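Iron transport multicopper oxidase FET3 (Saccharomyces cerevisiae, PDB 1ZPU) couples the four-electron reduction of oxygen to water with oxidation of ferrous iron, supplying ferric iron to the permease FTR1 for high-affinity uptake. Local coordinates at residues Ser71-Pro76 against His395-Ala400; Val346-Thr351 against Pro456-Phe461. All coordinates share one frame; numbering follows the deposited sequence.

Contact 1 (Ser71-Pro76 against His395-Ala400). With CU1 (copper (I) ion), chain B; CU1 (copper (I) ion), chain C.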
# COMPACT_ATOMS: atom_id res chain seq x y z
N SER A 71 0.84 -17.09 -5.87
CA SER A 71 1.95 -17.50 -5.02
C SER A 71 3.04 -16.42 -4.87
O SER A 71 3.83 -16.45 -3.93
CB SER A 71 2.55 -18.78 -5.61
OG SER A 71 3.91 -18.93 -5.25
N MET A 72 3.07 -15.48 -5.80
CA MET A 72 4.18 -14.52 -5.86
C MET A 72 3.83 -13.16 -5.28
O MET A 72 4.64 -12.24 -5.33
CB MET A 72 4.69 -14.35 -7.30
CG MET A 72 5.14 -15.63 -8.00
SD MET A 72 6.54 -16.41 -7.19
CE MET A 72 6.60 -17.99 -8.05
N ASP A 73 2.62 -13.03 -4.73
CA ASP A 73 2.13 -11.74 -4.23
C ASP A 73 2.87 -11.26 -2.98
O ASP A 73 2.90 -10.06 -2.70
CB ASP A 73 0.64 -11.80 -3.93
CG ASP A 73 0.01 -10.43 -3.83
OD1 ASP A 73 0.37 -9.56 -4.66
OD2 ASP A 73 -0.83 -10.22 -2.94
N GLY A 74 3.43 -12.20 -2.23
CA GLY A 74 4.30 -11.88 -1.09
C GLY A 74 3.62 -11.47 0.20
O GLY A 74 4.17 -10.68 0.95
N VAL A 75 2.44 -12.01 0.47
CA VAL A 75 1.77 -11.75 1.73
C VAL A 75 1.76 -13.03 2.55
O VAL A 75 1.09 -14.00 2.18
CB VAL A 75 0.32 -11.24 1.53
CG1 VAL A 75 -0.31 -10.95 2.88
CG2 VAL A 75 0.30 -9.99 0.68
N PRO A 76 2.55 -13.06 3.63
CA PRO A 76 2.57 -14.21 4.53
C PRO A 76 1.17 -14.56 5.07
O PRO A 76 0.37 -13.68 5.36
CB PRO A 76 3.54 -13.81 5.64
CG PRO A 76 3.79 -12.35 5.45
CD PRO A 76 3.53 -12.03 4.03
N HIS A 395 -6.11 -0.44 0.55
CA HIS A 395 -5.50 -0.93 -0.65
C HIS A 395 -5.98 -2.35 -0.93
O HIS A 395 -6.20 -3.14 0.01
CB HIS A 395 -3.98 -0.82 -0.55
CG HIS A 395 -3.25 -1.70 -1.52
ND1 HIS A 395 -3.31 -1.52 -2.88
CD2 HIS A 395 -2.47 -2.78 -1.32
CE1 HIS A 395 -2.59 -2.44 -3.48
NE2 HIS A 395 -2.07 -3.23 -2.55
N LEU A 396 -6.15 -2.66 -2.22
CA LEU A 396 -6.65 -3.95 -2.66
C LEU A 396 -5.64 -4.65 -3.55
O LEU A 396 -5.27 -4.12 -4.60
CB LEU A 396 -7.97 -3.78 -3.42
CG LEU A 396 -8.63 -5.02 -4.05
CD1 LEU A 396 -9.13 -6.04 -3.01
CD2 LEU A 396 -9.77 -4.57 -4.97
N HIS A 397 -5.20 -5.83 -3.14
CA HIS A 397 -4.27 -6.63 -3.94
C HIS A 397 -4.98 -7.20 -5.17
O HIS A 397 -6.19 -7.41 -5.14
CB HIS A 397 -3.70 -7.78 -3.12
CG HIS A 397 -2.70 -7.36 -2.09
ND1 HIS A 397 -1.46 -7.94 -2.00
CD2 HIS A 397 -2.77 -6.44 -1.10
CE1 HIS A 397 -0.80 -7.39 -1.00
NE2 HIS A 397 -1.57 -6.48 -0.43
N GLY A 398 -4.22 -7.42 -6.25
CA GLY A 398 -4.72 -8.12 -7.43
C GLY A 398 -5.60 -7.35 -8.41
O GLY A 398 -5.92 -7.85 -9.48
N HIS A 399 -6.01 -6.14 -8.05
CA HIS A 399 -6.91 -5.35 -8.88
C HIS A 399 -6.67 -3.84 -8.78
O HIS A 399 -6.16 -3.34 -7.77
CB HIS A 399 -8.37 -5.58 -8.48
CG HIS A 399 -8.80 -7.01 -8.55
ND1 HIS A 399 -9.22 -7.60 -9.72
CD2 HIS A 399 -8.93 -7.95 -7.59
CE1 HIS A 399 -9.57 -8.85 -9.48
NE2 HIS A 399 -9.40 -9.09 -8.19
N ALA A 400 -7.03 -3.13 -9.84
CA ALA A 400 -7.30 -1.71 -9.76
C ALA A 400 -8.82 -1.57 -9.79
O ALA A 400 -9.47 -2.00 -10.75
CB ALA A 400 -6.67 -0.99 -10.92
CU CU1 B . -0.45 -4.42 -2.96
CU CU1 C . -0.94 -5.63 1.42

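Contact 2 (Val346-Thr351 against Pro456-Phe461)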
# COMPACT_ATOMS: atom_id res chain seq x y z
N VAL A 346 -2.28 -22.14 8.56
CA VAL A 346 -1.87 -22.52 7.21
C VAL A 346 -2.28 -21.39 6.25
O VAL A 346 -3.44 -20.96 6.28
CB VAL A 346 -2.51 -23.87 6.75
CG1 VAL A 346 -1.96 -24.31 5.40
CG2 VAL A 346 -2.28 -24.96 7.79
N PRO A 347 -1.34 -20.93 5.40
CA PRO A 347 -1.58 -19.84 4.45
C PRO A 347 -2.82 -20.09 3.62
O PRO A 347 -3.04 -21.23 3.21
CB PRO A 347 -0.35 -19.89 3.54
CG PRO A 347 0.70 -20.57 4.33
CD PRO A 347 0.03 -21.47 5.29
N THR A 348 -3.61 -19.05 3.38
CA THR A 348 -4.87 -19.18 2.63
C THR A 348 -4.69 -19.99 1.35
O THR A 348 -5.37 -21.00 1.16
CB THR A 348 -5.47 -17.80 2.27
OG1 THR A 348 -5.41 -16.93 3.40
CG2 THR A 348 -6.92 -17.95 1.81
N LEU A 349 -3.76 -19.55 0.49
CA LEU A 349 -3.50 -20.21 -0.79
C LEU A 349 -3.16 -21.70 -0.64
O LEU A 349 -3.64 -22.53 -1.40
CB LEU A 349 -2.41 -19.47 -1.57
CG LEU A 349 -2.01 -19.96 -2.97
CD1 LEU A 349 -3.16 -19.92 -3.96
CD2 LEU A 349 -0.87 -19.11 -3.47
N MET A 350 -2.35 -22.02 0.36
CA MET A 350 -1.95 -23.39 0.61
C MET A 350 -3.15 -24.30 0.92
O MET A 350 -3.12 -25.50 0.57
CB MET A 350 -0.91 -23.44 1.73
CG MET A 350 0.53 -23.29 1.25
SD MET A 350 0.93 -21.71 0.45
CE MET A 350 2.72 -21.76 0.50
N THR A 351 -4.19 -23.75 1.53
CA THR A 351 -5.38 -24.57 1.81
C THR A 351 -6.25 -24.72 0.58
O THR A 351 -6.75 -25.81 0.32
CB THR A 351 -6.19 -24.17 3.09
OG1 THR A 351 -7.33 -23.37 2.74
CG2 THR A 351 -5.34 -23.45 4.12
N PRO A 456 -8.30 -14.90 -10.74
CA PRO A 456 -8.21 -15.94 -9.72
C PRO A 456 -6.99 -15.74 -8.82
O PRO A 456 -5.87 -15.58 -9.32
CB PRO A 456 -8.09 -17.23 -10.55
CG PRO A 456 -8.86 -16.92 -11.79
CD PRO A 456 -8.66 -15.45 -12.06
N GLY A 457 -7.22 -15.71 -7.51
CA GLY A 457 -6.14 -15.51 -6.54
C GLY A 457 -6.63 -15.30 -5.13
O GLY A 457 -7.82 -15.40 -4.85
N VAL A 458 -5.69 -15.01 -4.23
CA VAL A 458 -6.01 -14.76 -2.84
C VAL A 458 -5.51 -13.35 -2.59
O VAL A 458 -4.31 -13.11 -2.68
CB VAL A 458 -5.31 -15.77 -1.90
CG1 VAL A 458 -5.57 -15.42 -0.46
CG2 VAL A 458 -5.79 -17.18 -2.18
N TRP A 459 -6.43 -12.44 -2.30
CA TRP A 459 -6.10 -11.01 -2.27
C TRP A 459 -6.43 -10.32 -0.95
O TRP A 459 -7.55 -10.39 -0.47
CB TRP A 459 -6.80 -10.28 -3.42
CG TRP A 459 -6.65 -10.90 -4.78
CD1 TRP A 459 -7.66 -11.34 -5.58
CD2 TRP A 459 -5.44 -11.13 -5.51
NE1 TRP A 459 -7.16 -11.84 -6.75
CE2 TRP A 459 -5.80 -11.72 -6.74
CE3 TRP A 459 -4.09 -10.92 -5.24
CZ2 TRP A 459 -4.86 -12.09 -7.70
CZ3 TRP A 459 -3.15 -11.28 -6.20
CH2 TRP A 459 -3.54 -11.85 -7.41
N PHE A 460 -5.44 -9.61 -0.40
CA PHE A 460 -5.57 -8.90 0.86
C PHE A 460 -6.25 -7.56 0.62
O PHE A 460 -5.89 -6.82 -0.30
CB PHE A 460 -4.18 -8.70 1.49
CG PHE A 460 -4.15 -8.73 3.00
CD1 PHE A 460 -5.29 -9.02 3.75
CD2 PHE A 460 -2.95 -8.51 3.68
CE1 PHE A 460 -5.23 -9.06 5.16
CE2 PHE A 460 -2.89 -8.56 5.10
CZ PHE A 460 -4.03 -8.83 5.82
N PHE A 461 -7.27 -7.26 1.42
CA PHE A 461 -7.85 -5.92 1.42
C PHE A 461 -7.68 -5.30 2.81
O PHE A 461 -8.29 -5.77 3.77
CB PHE A 461 -9.33 -5.94 1.03
CG PHE A 461 -9.97 -4.59 1.06
CD1 PHE A 461 -9.75 -3.69 0.03
CD2 PHE A 461 -10.77 -4.21 2.13
CE1 PHE A 461 -10.33 -2.43 0.05
CE2 PHE A 461 -11.36 -2.94 2.17
CZ PHE A 461 -11.13 -2.06 1.12

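Contact 1 (Ser71-Pro76 against His395-Ala400)
H397 and D73 meet through a histidine-carboxylate hydrogen bond by which D73, in the second shell, holds H397, a ligand of the trinuclear copper cluster. At the root of the histidine, CG lies beside the backbone N (chi1 -73°), which sends the ring toward the loop 71-76. CB lies 3.8 Å from D73 OD2. Further out, ND1 donates its N-H to D73 OD2 at 2.5 Å; the bond bends to 151°, and the acceptor stands slightly out of the ring plane. OD2 receives it on its syn side, with the carboxylate turned almost perpendicular to the imidazole. CE1 touches one methyl of V75, 3.3 Å from CG2, where a branched apolar residue can pack on the ring without competing for a metal. NE2, at the tip, binds one of the two type 3 coppers at 2.1 Å, alongside H107 and H462. The type 2 copper, bound by H395 and H60, sits 3.4 Å above the centre of one face of the H397 ring. With one nitrogen on metal and the other on carboxylate, the imidazole is fixed against rotation, a task that suits histidine. The backbone O of D73 accepts from ND1 of H60, a ligand of the type 2 copper. The whole arrangement is buried: H395 belongs to strand 392-396, H397 follows just beyond its end, and W459 and F460 of neighbouring strand 457-463 pack against H397, while V75 rests on F460.

Contact 2 (Val346-Thr351 against Pro456-Phe461)
A small apolar contact sets the first turn of helix 348-352 against strand 457-463, inside the third plastocyanin-like, or cupredoxin, domain. V458 carries the strand's share: its side chain points at the helix and spreads its two methyls over consecutive residues. Beta-branching suits both the extended backbone and this forked grip. CG1, anti to the backbone N (chi1 176°), meets T348, lying 3.6 Å from its CB and 3.7 Å from its CG2. The threonine thus offers carbon to the valine, while its OG1 is hydrogen-bonded to F77 O in a loop of the first cupredoxin domain; one residue serves an apolar and a polar neighbour. P347 holds the N-cap position, and its O accepts from T351 N as the helix begins. V476 and I484 extend the apolar surroundings, the former touching V458 and the latter L349. With V458 cut back to an alanine, both methyls that bridge strand and helix would be missing, and a gap would probably open beside T348 and L349. The second of them, V458 CG2, lies against the start of the leucine, 4.0 Å from L349 CA and 4.1 Å from L349 CB.

The centres of the two contacts lie about 9 Å apart, and their segments alternate along the chain: 71-76, 346-351, 395-400, then 456-461. Contact 1 joins the first cupredoxin domain to the third across the copper cluster, whereas contact 2 lies within the third. They share one sheet, in which strands 392-396 and 457-463 run antiparallel side by side; H397 N probably donates to F460 O, 3.1 Å away. They also meet on the helix side, where S71 N packs near L349 CD2. Just beyond loop 71-76, F77 and L78 form backbone hydrogen bonds with T348 and L349, so the interdomain copper site and the helix-strand packing adjoin directly.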